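Local structure of fatty acid-binding protein TM_1468 (Thermotoga maritima, 1VPV) at residues S21-F27 with D52-P56; Y87-K91 with D122-V127; D235-S240 with V295-K299. The protein binds long-chain fatty acids such as palmitate and may play a role in lipid transport or fatty acid metabolism. All coordinates share one frame; numbering follows the deposited sequence.

Along the chain the three contacts follow one another in series, each closing before the next opens. Contact 1 joins the loops after strands 15-20 and 49-51, near the bound palmitate; these strands belong to the same sheet as strand 125-129, against which helix 80-92 packs in contact 2. Contact 3 belongs to the second sheet, where strands 241-248 and 289-295 pair. Centre to centre, contacts 1 and 2 are about 21 Å apart, 1 and 3 about 28 Å, and 2 and 3 about 37 Å. Contacts 1 and 3 lie on opposite sides of the chain's centre, their nearest atoms about 15 Å apart, so ligand-side loops and C-terminal tail are separate packing sites.

Contact 1: S21-F27 with D52-P56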
loop_
_atom_site.group_PDB
_atom_site.type_symbol
_atom_site.label_atom_id
_atom_site.label_comp_id
_atom_site.label_asym_id
_atom_site.label_seq_id
_atom_site.Cartn_x
_atom_site.Cartn_y
_atom_site.Cartn_z
ATOM N N SER A 21 7.279 -3.018 -3.000
ATOM C CA SER A 21 7.478 -2.846 -1.558
ATOM C C SER A 21 6.572 -1.767 -0.936
ATOM O O SER A 21 6.297 -1.796 0.261
ATOM C CB SER A 21 8.923 -2.504 -1.259
ATOM O OG SER A 21 9.267 -1.312 -1.916
ATOM N N THR A 22 6.113 -0.830 -1.759
ATOM C CA THR A 22 5.161 0.188 -1.315
ATOM C C THR A 22 3.749 -0.351 -1.029
ATOM O O THR A 22 2.929 0.392 -0.566
ATOM C CB THR A 22 5.014 1.345 -2.341
ATOM O OG1 THR A 22 4.215 0.928 -3.437
ATOM C CG2 THR A 22 6.349 1.758 -2.854
ATOM N N ALA A 23 3.485 -1.611 -1.342
ATOM C CA ALA A 23 2.251 -2.278 -0.934
ATOM C C ALA A 23 2.167 -2.608 0.564
ATOM O O ALA A 23 1.062 -2.892 1.064
ATOM C CB ALA A 23 2.013 -3.577 -1.764
ATOM N N ASP A 24 3.316 -2.597 1.257
ATOM C CA ASP A 24 3.368 -2.867 2.697
ATOM C C ASP A 24 2.544 -4.121 3.014
ATOM O O ASP A 24 1.680 -4.118 3.902
ATOM C CB ASP A 24 2.823 -1.669 3.492
ATOM C CG ASP A 24 3.600 -0.383 3.251
ATOM O OD1 ASP A 24 4.804 -0.457 2.912
ATOM O OD2 ASP A 24 3.005 0.724 3.440
ATOM N N VAL A 25 2.805 -5.182 2.260
ATOM C CA VAL A 25 2.053 -6.427 2.351
ATOM C C VAL A 25 2.284 -7.116 3.697
ATOM O O VAL A 25 3.441 -7.209 4.160
ATOM C CB VAL A 25 2.398 -7.405 1.158
ATOM C CG1 VAL A 25 3.834 -7.921 1.247
ATOM C CG2 VAL A 25 1.394 -8.569 1.091
ATOM N N PRO A 26 1.200 -7.598 4.349
ATOM C CA PRO A 26 1.398 -8.246 5.669
ATOM C C PRO A 26 2.347 -9.415 5.556
ATOM O O PRO A 26 2.305 -10.134 4.555
ATOM C CB PRO A 26 -0.006 -8.689 6.059
ATOM C CG PRO A 26 -0.928 -7.738 5.258
ATOM C CD PRO A 26 -0.215 -7.570 3.955
ATOM N N PHE A 27 3.226 -9.608 6.530
ATOM C CA PHE A 27 4.291 -10.609 6.333
ATOM C C PHE A 27 3.711 -11.975 6.011
ATOM O O PHE A 27 4.221 -12.652 5.123
ATOM C CB PHE A 27 5.277 -10.652 7.527
ATOM C CG PHE A 27 5.986 -9.344 7.736
ATOM C CD1 PHE A 27 6.837 -8.844 6.753
ATOM C CD2 PHE A 27 5.736 -8.563 8.855
ATOM C CE1 PHE A 27 7.449 -7.593 6.899
ATOM C CE2 PHE A 27 6.363 -7.315 9.022
ATOM C CZ PHE A 27 7.213 -6.836 8.037
ATOM N N ASP A 52 14.037 -1.787 -0.048
ATOM C CA ASP A 52 12.857 -1.908 0.825
ATOM C C ASP A 52 12.427 -3.380 0.889
ATOM O O ASP A 52 11.444 -3.782 0.259
ATOM C CB ASP A 52 11.760 -0.989 0.265
ATOM C CG ASP A 52 10.539 -0.811 1.199
ATOM O OD1 ASP A 52 10.468 -1.394 2.285
ATOM O OD2 ASP A 52 9.602 -0.073 0.827
ATOM N N GLU A 53 13.184 -4.204 1.628
ATOM C CA GLU A 53 12.879 -5.646 1.727
ATOM C C GLU A 53 11.768 -5.902 2.742
ATOM O O GLU A 53 11.809 -5.332 3.831
ATOM C CB GLU A 53 14.102 -6.429 2.197
ATOM C CG GLU A 53 15.275 -6.464 1.243
ATOM C CD GLU A 53 15.086 -7.345 0.003
ATOM O OE1 GLU A 53 14.066 -8.061 -0.124
ATOM O OE2 GLU A 53 15.997 -7.312 -0.854
ATOM N N ARG A 54 10.808 -6.771 2.414
ATOM C CA ARG A 54 9.717 -7.097 3.337
ATOM C C ARG A 54 10.169 -8.145 4.311
ATOM O O ARG A 54 9.797 -9.300 4.198
ATOM C CB ARG A 54 8.441 -7.631 2.651
ATOM C CG ARG A 54 7.565 -6.648 1.999
ATOM C CD ARG A 54 7.140 -5.462 2.875
ATOM N NE ARG A 54 5.999 -5.661 3.783
ATOM C CZ ARG A 54 5.583 -4.716 4.633
ATOM N NH1 ARG A 54 6.205 -3.550 4.692
ATOM N NH2 ARG A 54 4.569 -4.931 5.453
ATOM N N GLU A 55 10.903 -7.698 5.306
ATOM C CA GLU A 55 11.458 -8.538 6.326
ATOM C C GLU A 55 11.301 -7.739 7.623
ATOM O O GLU A 55 11.744 -6.597 7.674
ATOM C CB GLU A 55 12.916 -8.796 5.967
ATOM C CG GLU A 55 13.905 -8.838 7.131
ATOM C CD GLU A 55 13.829 -10.113 7.922
ATOM O OE1 GLU A 55 14.082 -11.176 7.325
ATOM O OE2 GLU A 55 13.526 -10.049 9.137
ATOM N N PRO A 56 10.624 -8.305 8.647
ATOM C CA PRO A 56 10.329 -7.513 9.859
ATOM C C PRO A 56 11.555 -6.843 10.485
ATOM O O PRO A 56 11.467 -5.694 10.866
ATOM C CB PRO A 56 9.750 -8.545 10.850
ATOM C CG PRO A 56 9.327 -9.693 10.034
ATOM C CD PRO A 56 10.114 -9.688 8.745
HETATM O O HOH W 1 7.737 -2.568 2.247
HETATM O O HOH W 2 7.097 0.780 1.803
#
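R54 reaches V25 because its CG stands anti to its own carbonyl carbon (chi1 -78°) and its chain then bends at chi2 and chi3, while F27, with CG likewise anti to the carbonyl carbon (chi1 -61°), turns its ring between R54 and P56. The guanidinium grips V25 O side-on with two nitrogens: R54 NE lies 3.0 Å from V25 O and R54 NH2 2.9 Å from it, the latter approaching from above the carbonyl plane and also bonding P275 O. F27 CE1 lies over one guanidinium face, toward its rim, and D24 CA over the opposite one, a sandwich that limits tilting. P56 CG sits 3.8 Å from the F27 ring centroid, 7° off the normal, a CH-pi contact. At the other end, S21 OG donates to D52 OD2 at 3.0 Å from above the carboxylate plane; D52 also accepts from the backbone N of K278 and V279. One water accepts from R54 NH1 and bonds S21 O and D52 OD1; another spans D24 OD1 and D52 OD2, probably easing their repulsion. D24 OD1 to R54 NH1 (3.8 Å) is a long salt bridge, charge only, and D24 OD2 bonds S134. The result is a buried polar network tying two loops of the DegV fold to the start of helix 278-284, beside the fatty acid site: the side chain of T22 is about 5 Å from the bound palmitate.

Contact 2: Y87-K91 with D122-V127; sequences YLKYK and DIPVYV
Y87 and K91, on helix 80-92, pack against I123 and V125 in helix-on-sheet contact, at the side of the DegV sheet where the parallel strands 97-102 and 125-129 are joined in a beta-alpha-beta unit through helix 110-118. I123 and V125 sit at the entry to strand 125-129, whose backbone pairs with strand 97-102 through V98 and V100. The Y87 ring, its CG anti to the carbonyl carbon (chi1 -64°), presents a face to V125, which stands roughly perpendicular to the tyrosine side chain. V125 CG2 stands 4.0 Å from the ring centroid, 12° off the normal, in a CH-pi contact. The other branch shifts toward the hydroxyl end, with V125 CG1 3.7 Å from Y87 CZ. That hydroxyl bonds A114 O of helix 110-118, which fixes the ring's far end between the two helices. I123 packs against the helix backbone: I123 CG2 lies 3.9 Å from Y87 O, and I123 CD1 is 3.9 Å from K91 CA, because its CG1 runs anti to the backbone N (chi1 176°). The side chains of K91 and I123 run antiparallel alongside each other. Beyond, the lysine reaches the exposed D122, where K91 CE is 3.8 Å from D122 OD2; K91 NZ stays 4.0 Å from D122 OD2, too far for a salt bridge, though attraction between the charges is likely.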
loop_
_atom_site.group_PDB
_atom_site.type_symbol
_atom_site.label_atom_id
_atom_site.label_comp_id
_atom_site.label_asym_id
_atom_site.label_seq_id
_atom_site.Cartn_x
_atom_site.Cartn_y
_atom_site.Cartn_z
ATOM N N TYR A 87 10.599 -11.839 -13.070
ATOM C CA TYR A 87 9.714 -12.530 -14.033
ATOM C C TYR A 87 10.321 -13.863 -14.482
ATOM O O TYR A 87 9.651 -14.895 -14.502
ATOM C CB TYR A 87 9.453 -11.672 -15.288
ATOM C CG TYR A 87 8.707 -10.360 -15.057
ATOM C CD1 TYR A 87 8.011 -10.114 -13.881
ATOM C CD2 TYR A 87 8.671 -9.372 -16.048
ATOM C CE1 TYR A 87 7.311 -8.918 -13.689
ATOM C CE2 TYR A 87 7.959 -8.180 -15.867
ATOM C CZ TYR A 87 7.296 -7.955 -14.687
ATOM O OH TYR A 87 6.606 -6.776 -14.500
ATOM N N LEU A 88 11.598 -13.808 -14.849
ATOM C CA LEU A 88 12.346 -14.971 -15.288
ATOM C C LEU A 88 12.514 -16.002 -14.190
ATOM O O LEU A 88 12.456 -17.199 -14.473
ATOM C CB LEU A 88 13.721 -14.568 -15.788
ATOM C CG LEU A 88 13.676 -13.750 -17.066
ATOM C CD1 LEU A 88 15.084 -13.259 -17.377
ATOM C CD2 LEU A 88 13.105 -14.565 -18.249
ATOM N N LYS A 89 12.716 -15.554 -12.952
ATOM C CA LYS A 89 12.785 -16.484 -11.836
ATOM C C LYS A 89 11.470 -17.241 -11.682
ATOM O O LYS A 89 11.475 -18.450 -11.451
ATOM C CB LYS A 89 13.164 -15.777 -10.544
ATOM C CG LYS A 89 13.067 -16.644 -9.281
ATOM C CD LYS A 89 13.424 -15.779 -8.050
ATOM C CE LYS A 89 12.385 -15.862 -6.932
ATOM N NZ LYS A 89 12.396 -17.190 -6.269
ATOM N N TYR A 90 10.350 -16.540 -11.826
ATOM C CA TYR A 90 9.038 -17.183 -11.775
ATOM C C TYR A 90 8.866 -18.188 -12.900
ATOM O O TYR A 90 8.319 -19.262 -12.682
ATOM C CB TYR A 90 7.909 -16.155 -11.783
ATOM C CG TYR A 90 8.034 -15.114 -10.688
ATOM C CD1 TYR A 90 8.556 -15.423 -9.437
ATOM C CD2 TYR A 90 7.610 -13.814 -10.903
ATOM C CE1 TYR A 90 8.644 -14.445 -8.432
ATOM C CE2 TYR A 90 7.705 -12.850 -9.919
ATOM C CZ TYR A 90 8.217 -13.165 -8.694
ATOM O OH TYR A 90 8.305 -12.157 -7.752
ATOM N N LYS A 91 9.379 -17.857 -14.080
ATOM C CA LYS A 91 9.335 -18.751 -15.219
ATOM C C LYS A 91 10.078 -20.057 -14.986
ATOM O O LYS A 91 9.548 -21.140 -15.253
ATOM C CB LYS A 91 9.950 -18.051 -16.418
ATOM C CG LYS A 91 9.978 -18.855 -17.709
ATOM C CD LYS A 91 10.266 -17.919 -18.864
ATOM C CE LYS A 91 10.888 -18.648 -20.039
ATOM N NZ LYS A 91 10.042 -19.803 -20.419
ATOM N N ASP A 122 9.270 -14.047 -22.102
ATOM C CA ASP A 122 8.334 -15.022 -22.670
ATOM C C ASP A 122 7.030 -15.215 -21.928
ATOM O O ASP A 122 6.017 -15.572 -22.527
ATOM C CB ASP A 122 9.007 -16.389 -22.650
ATOM C CG ASP A 122 10.014 -16.536 -23.721
ATOM O OD1 ASP A 122 9.964 -15.722 -24.668
ATOM O OD2 ASP A 122 10.852 -17.463 -23.619
ATOM N N ILE A 123 7.097 -15.072 -20.617
ATOM C CA ILE A 123 6.056 -15.514 -19.714
ATOM C C ILE A 123 4.997 -14.414 -19.627
ATOM O O ILE A 123 5.339 -13.262 -19.397
ATOM C CB ILE A 123 6.665 -15.885 -18.311
ATOM C CG1 ILE A 123 5.569 -16.269 -17.315
ATOM C CG2 ILE A 123 7.536 -14.723 -17.717
ATOM C CD1 ILE A 123 6.115 -16.743 -15.960
ATOM N N PRO A 124 3.711 -14.755 -19.818
ATOM C CA PRO A 124 2.723 -13.681 -19.872
ATOM C C PRO A 124 2.672 -12.950 -18.535
ATOM O O PRO A 124 2.608 -13.575 -17.494
ATOM C CB PRO A 124 1.414 -14.399 -20.160
ATOM C CG PRO A 124 1.716 -15.815 -20.380
ATOM C CD PRO A 124 3.107 -16.091 -19.965
ATOM N N VAL A 125 2.797 -11.633 -18.566
ATOM C CA VAL A 125 2.804 -10.825 -17.353
ATOM C C VAL A 125 1.725 -9.805 -17.523
ATOM O O VAL A 125 1.717 -9.069 -18.492
ATOM C CB VAL A 125 4.141 -10.111 -17.168
ATOM C CG1 VAL A 125 4.091 -9.145 -15.977
ATOM C CG2 VAL A 125 5.287 -11.129 -17.008
ATOM N N TYR A 126 0.790 -9.776 -16.594
ATOM C CA TYR A 126 -0.282 -8.800 -16.614
ATOM C C TYR A 126 -0.049 -7.784 -15.509
ATOM O O TYR A 126 0.051 -8.145 -14.351
ATOM C CB TYR A 126 -1.591 -9.516 -16.414
ATOM C CG TYR A 126 -1.929 -10.417 -17.565
ATOM C CD1 TYR A 126 -2.668 -9.954 -18.642
ATOM C CD2 TYR A 126 -1.536 -11.748 -17.568
ATOM C CE1 TYR A 126 -2.998 -10.797 -19.700
ATOM C CE2 TYR A 126 -1.858 -12.587 -18.612
ATOM C CZ TYR A 126 -2.581 -12.108 -19.677
ATOM O OH TYR A 126 -2.880 -12.943 -20.734
ATOM N N VAL A 127 0.050 -6.514 -15.875
ATOM C CA VAL A 127 0.378 -5.489 -14.920
ATOM C C VAL A 127 -0.819 -4.615 -14.654
ATOM O O VAL A 127 -1.351 -4.035 -15.568
ATOM C CB VAL A 127 1.509 -4.584 -15.411
ATOM C CG1 VAL A 127 2.012 -3.710 -14.225
ATOM C CG2 VAL A 127 2.647 -5.400 -15.991
#

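Contact 3: D235-S240 with V295-K299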
loop_
_atom_site.group_PDB
_atom_site.type_symbol
_atom_site.label_atom_id
_atom_site.label_comp_id
_atom_site.label_asym_id
_atom_site.label_seq_id
_atom_site.Cartn_x
_atom_site.Cartn_y
_atom_site.Cartn_z
ATOM N N ASP A 235 -18.994 7.526 1.405
ATOM C CA ASP A 235 -19.579 6.644 0.365
ATOM C C ASP A 235 -19.915 5.213 0.791
ATOM O O ASP A 235 -20.326 4.406 -0.049
ATOM C CB ASP A 235 -18.677 6.590 -0.880
ATOM C CG ASP A 235 -17.449 5.705 -0.682
ATOM O OD1 ASP A 235 -16.914 5.663 0.456
ATOM O OD2 ASP A 235 -17.021 5.058 -1.678
ATOM N N THR A 236 -19.770 4.908 2.077
ATOM C CA THR A 236 -19.924 3.548 2.599
ATOM C C THR A 236 -20.678 3.648 3.929
ATOM O O THR A 236 -20.092 3.963 4.959
ATOM C CB THR A 236 -18.529 2.878 2.774
ATOM O OG1 THR A 236 -17.809 2.963 1.536
ATOM C CG2 THR A 236 -18.635 1.391 3.168
ATOM N N PRO A 237 -22.003 3.408 3.904
ATOM C CA PRO A 237 -22.812 3.633 5.132
ATOM C C PRO A 237 -22.353 2.843 6.352
ATOM O O PRO A 237 -21.849 1.756 6.213
ATOM C CB PRO A 237 -24.239 3.198 4.732
ATOM C CG PRO A 237 -24.235 3.109 3.189
ATOM C CD PRO A 237 -22.790 2.921 2.752
ATOM N N GLU A 238 -22.546 3.387 7.540
ATOM C CA GLU A 238 -22.237 2.658 8.762
ATOM C C GLU A 238 -22.915 1.268 8.772
ATOM O O GLU A 238 -24.035 1.095 8.301
ATOM C CB GLU A 238 -22.586 3.495 10.018
ATOM C CG GLU A 238 -22.916 2.633 11.280
ATOM C CD GLU A 238 -22.825 3.375 12.623
ATOM O OE1 GLU A 238 -22.225 4.485 12.679
ATOM O OE2 GLU A 238 -23.350 2.813 13.618
ATOM N N GLY A 239 -22.208 0.278 9.296
ATOM C CA GLY A 239 -22.689 -1.098 9.303
ATOM C C GLY A 239 -22.416 -1.883 8.024
ATOM O O GLY A 239 -22.947 -2.968 7.852
ATOM N N SER A 240 -21.620 -1.335 7.107
ATOM C CA SER A 240 -21.197 -2.088 5.919
ATOM C C SER A 240 -20.165 -3.182 6.288
ATOM O O SER A 240 -19.498 -3.115 7.304
ATOM C CB SER A 240 -20.642 -1.129 4.845
ATOM O OG SER A 240 -21.663 -0.244 4.380
ATOM N N VAL A 295 -14.406 -2.809 0.840
ATOM C CA VAL A 295 -15.844 -2.928 1.062
ATOM C C VAL A 295 -16.328 -4.220 0.374
ATOM O O VAL A 295 -16.189 -4.383 -0.837
ATOM C CB VAL A 295 -16.601 -1.701 0.494
ATOM C CG1 VAL A 295 -18.087 -1.745 0.831
ATOM C CG2 VAL A 295 -15.987 -0.415 1.018
ATOM N N LEU A 296 -16.865 -5.137 1.164
ATOM C CA LEU A 296 -17.504 -6.350 0.650
ATOM C C LEU A 296 -18.969 -6.146 0.322
ATOM O O LEU A 296 -19.479 -6.725 -0.616
ATOM C CB LEU A 296 -17.408 -7.460 1.686
ATOM C CG LEU A 296 -15.996 -7.783 2.150
ATOM C CD1 LEU A 296 -16.045 -8.654 3.382
ATOM C CD2 LEU A 296 -15.262 -8.485 1.036
ATOM N N GLU A 297 -19.643 -5.338 1.120
ATOM C CA GLU A 297 -21.091 -5.150 1.017
ATOM C C GLU A 297 -21.403 -3.819 1.664
ATOM O O GLU A 297 -21.017 -3.599 2.813
ATOM C CB GLU A 297 -21.817 -6.271 1.772
ATOM C CG GLU A 297 -23.307 -6.353 1.502
ATOM C CD GLU A 297 -24.009 -7.550 2.190
ATOM O OE1 GLU A 297 -23.349 -8.497 2.686
ATOM O OE2 GLU A 297 -25.254 -7.552 2.212
ATOM N N ARG A 298 -22.046 -2.909 0.939
ATOM C CA ARG A 298 -22.515 -1.663 1.561
ATOM C C ARG A 298 -23.909 -1.933 2.092
ATOM O O ARG A 298 -24.702 -2.570 1.420
ATOM C CB ARG A 298 -22.547 -0.474 0.594
ATOM C CG ARG A 298 -21.519 -0.502 -0.471
ATOM C CD ARG A 298 -21.049 0.879 -0.927
ATOM N NE ARG A 298 -19.908 0.681 -1.838
ATOM C CZ ARG A 298 -18.816 1.440 -1.908
ATOM N NH1 ARG A 298 -18.663 2.504 -1.132
ATOM N NH2 ARG A 298 -17.863 1.124 -2.765
ATOM N N LYS A 299 -24.199 -1.471 3.305
ATOM C CA LYS A 299 -25.534 -1.607 3.861
ATOM C C LYS A 299 -26.521 -0.923 2.919
ATOM O O LYS A 299 -26.308 0.219 2.528
ATOM C CB LYS A 299 -25.610 -0.988 5.269
ATOM C CG LYS A 299 -27.026 -0.973 5.877
ATOM C CD LYS A 299 -27.110 -0.192 7.194
ATOM C CE LYS A 299 -26.612 -1.008 8.379
ATOM N NZ LYS A 299 -27.563 -2.085 8.760
#
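The chain from P237 to S240 makes a type II beta turn, and at its end S240 CA lies 4.6 Å from R298 CA, next to the place where the chain bends sharply at L296. G239 takes the third turn position with a positive phi (84°), a backbone shape in which any CB would collide with the carbonyl oxygen of E238. S240 OG, turned anti to its carbonyl carbon (chi1 -64°), works twice: it donates to P237 O at 2.7 Å, in the carbonyl plane on a lone pair, and accepts from K299 N at 3.0 Å in a fairly straight bond (161°). This one hydroxyl reinforces the turn, whose own backbone bond from S240 N to P237 O is weak, and ties the C-terminal tail to it. The K299 side chain doubles back over the turn, with its CE 3.3 Å from E238 O. R298 runs the other way, past P237 at about a right angle, to D235: R298 NH1 donates to D235 O at 2.7 Å from above the carbonyl plane, and weakly to D235 OD2 at 3.1 Å, which completes a salt bridge. K171 shares that carboxylate, and R298 NH2 pairs with D169. V295 CG1 lies above one face of the guanidinium, toward its rim, while V295 CG2 meets T236 CG2 tip to tip at 3.9 Å. An alanine in place of R298 would remove the guanidinium and is likely to leave D169 and D235 without this charge partner and D235 O without this donor. A classic beta bulge sets L296 and E297 opposite the single residue K241, so the contact finishes the end of the sheet where antiparallel strand 289-295 runs out beside the start of strand 241-248.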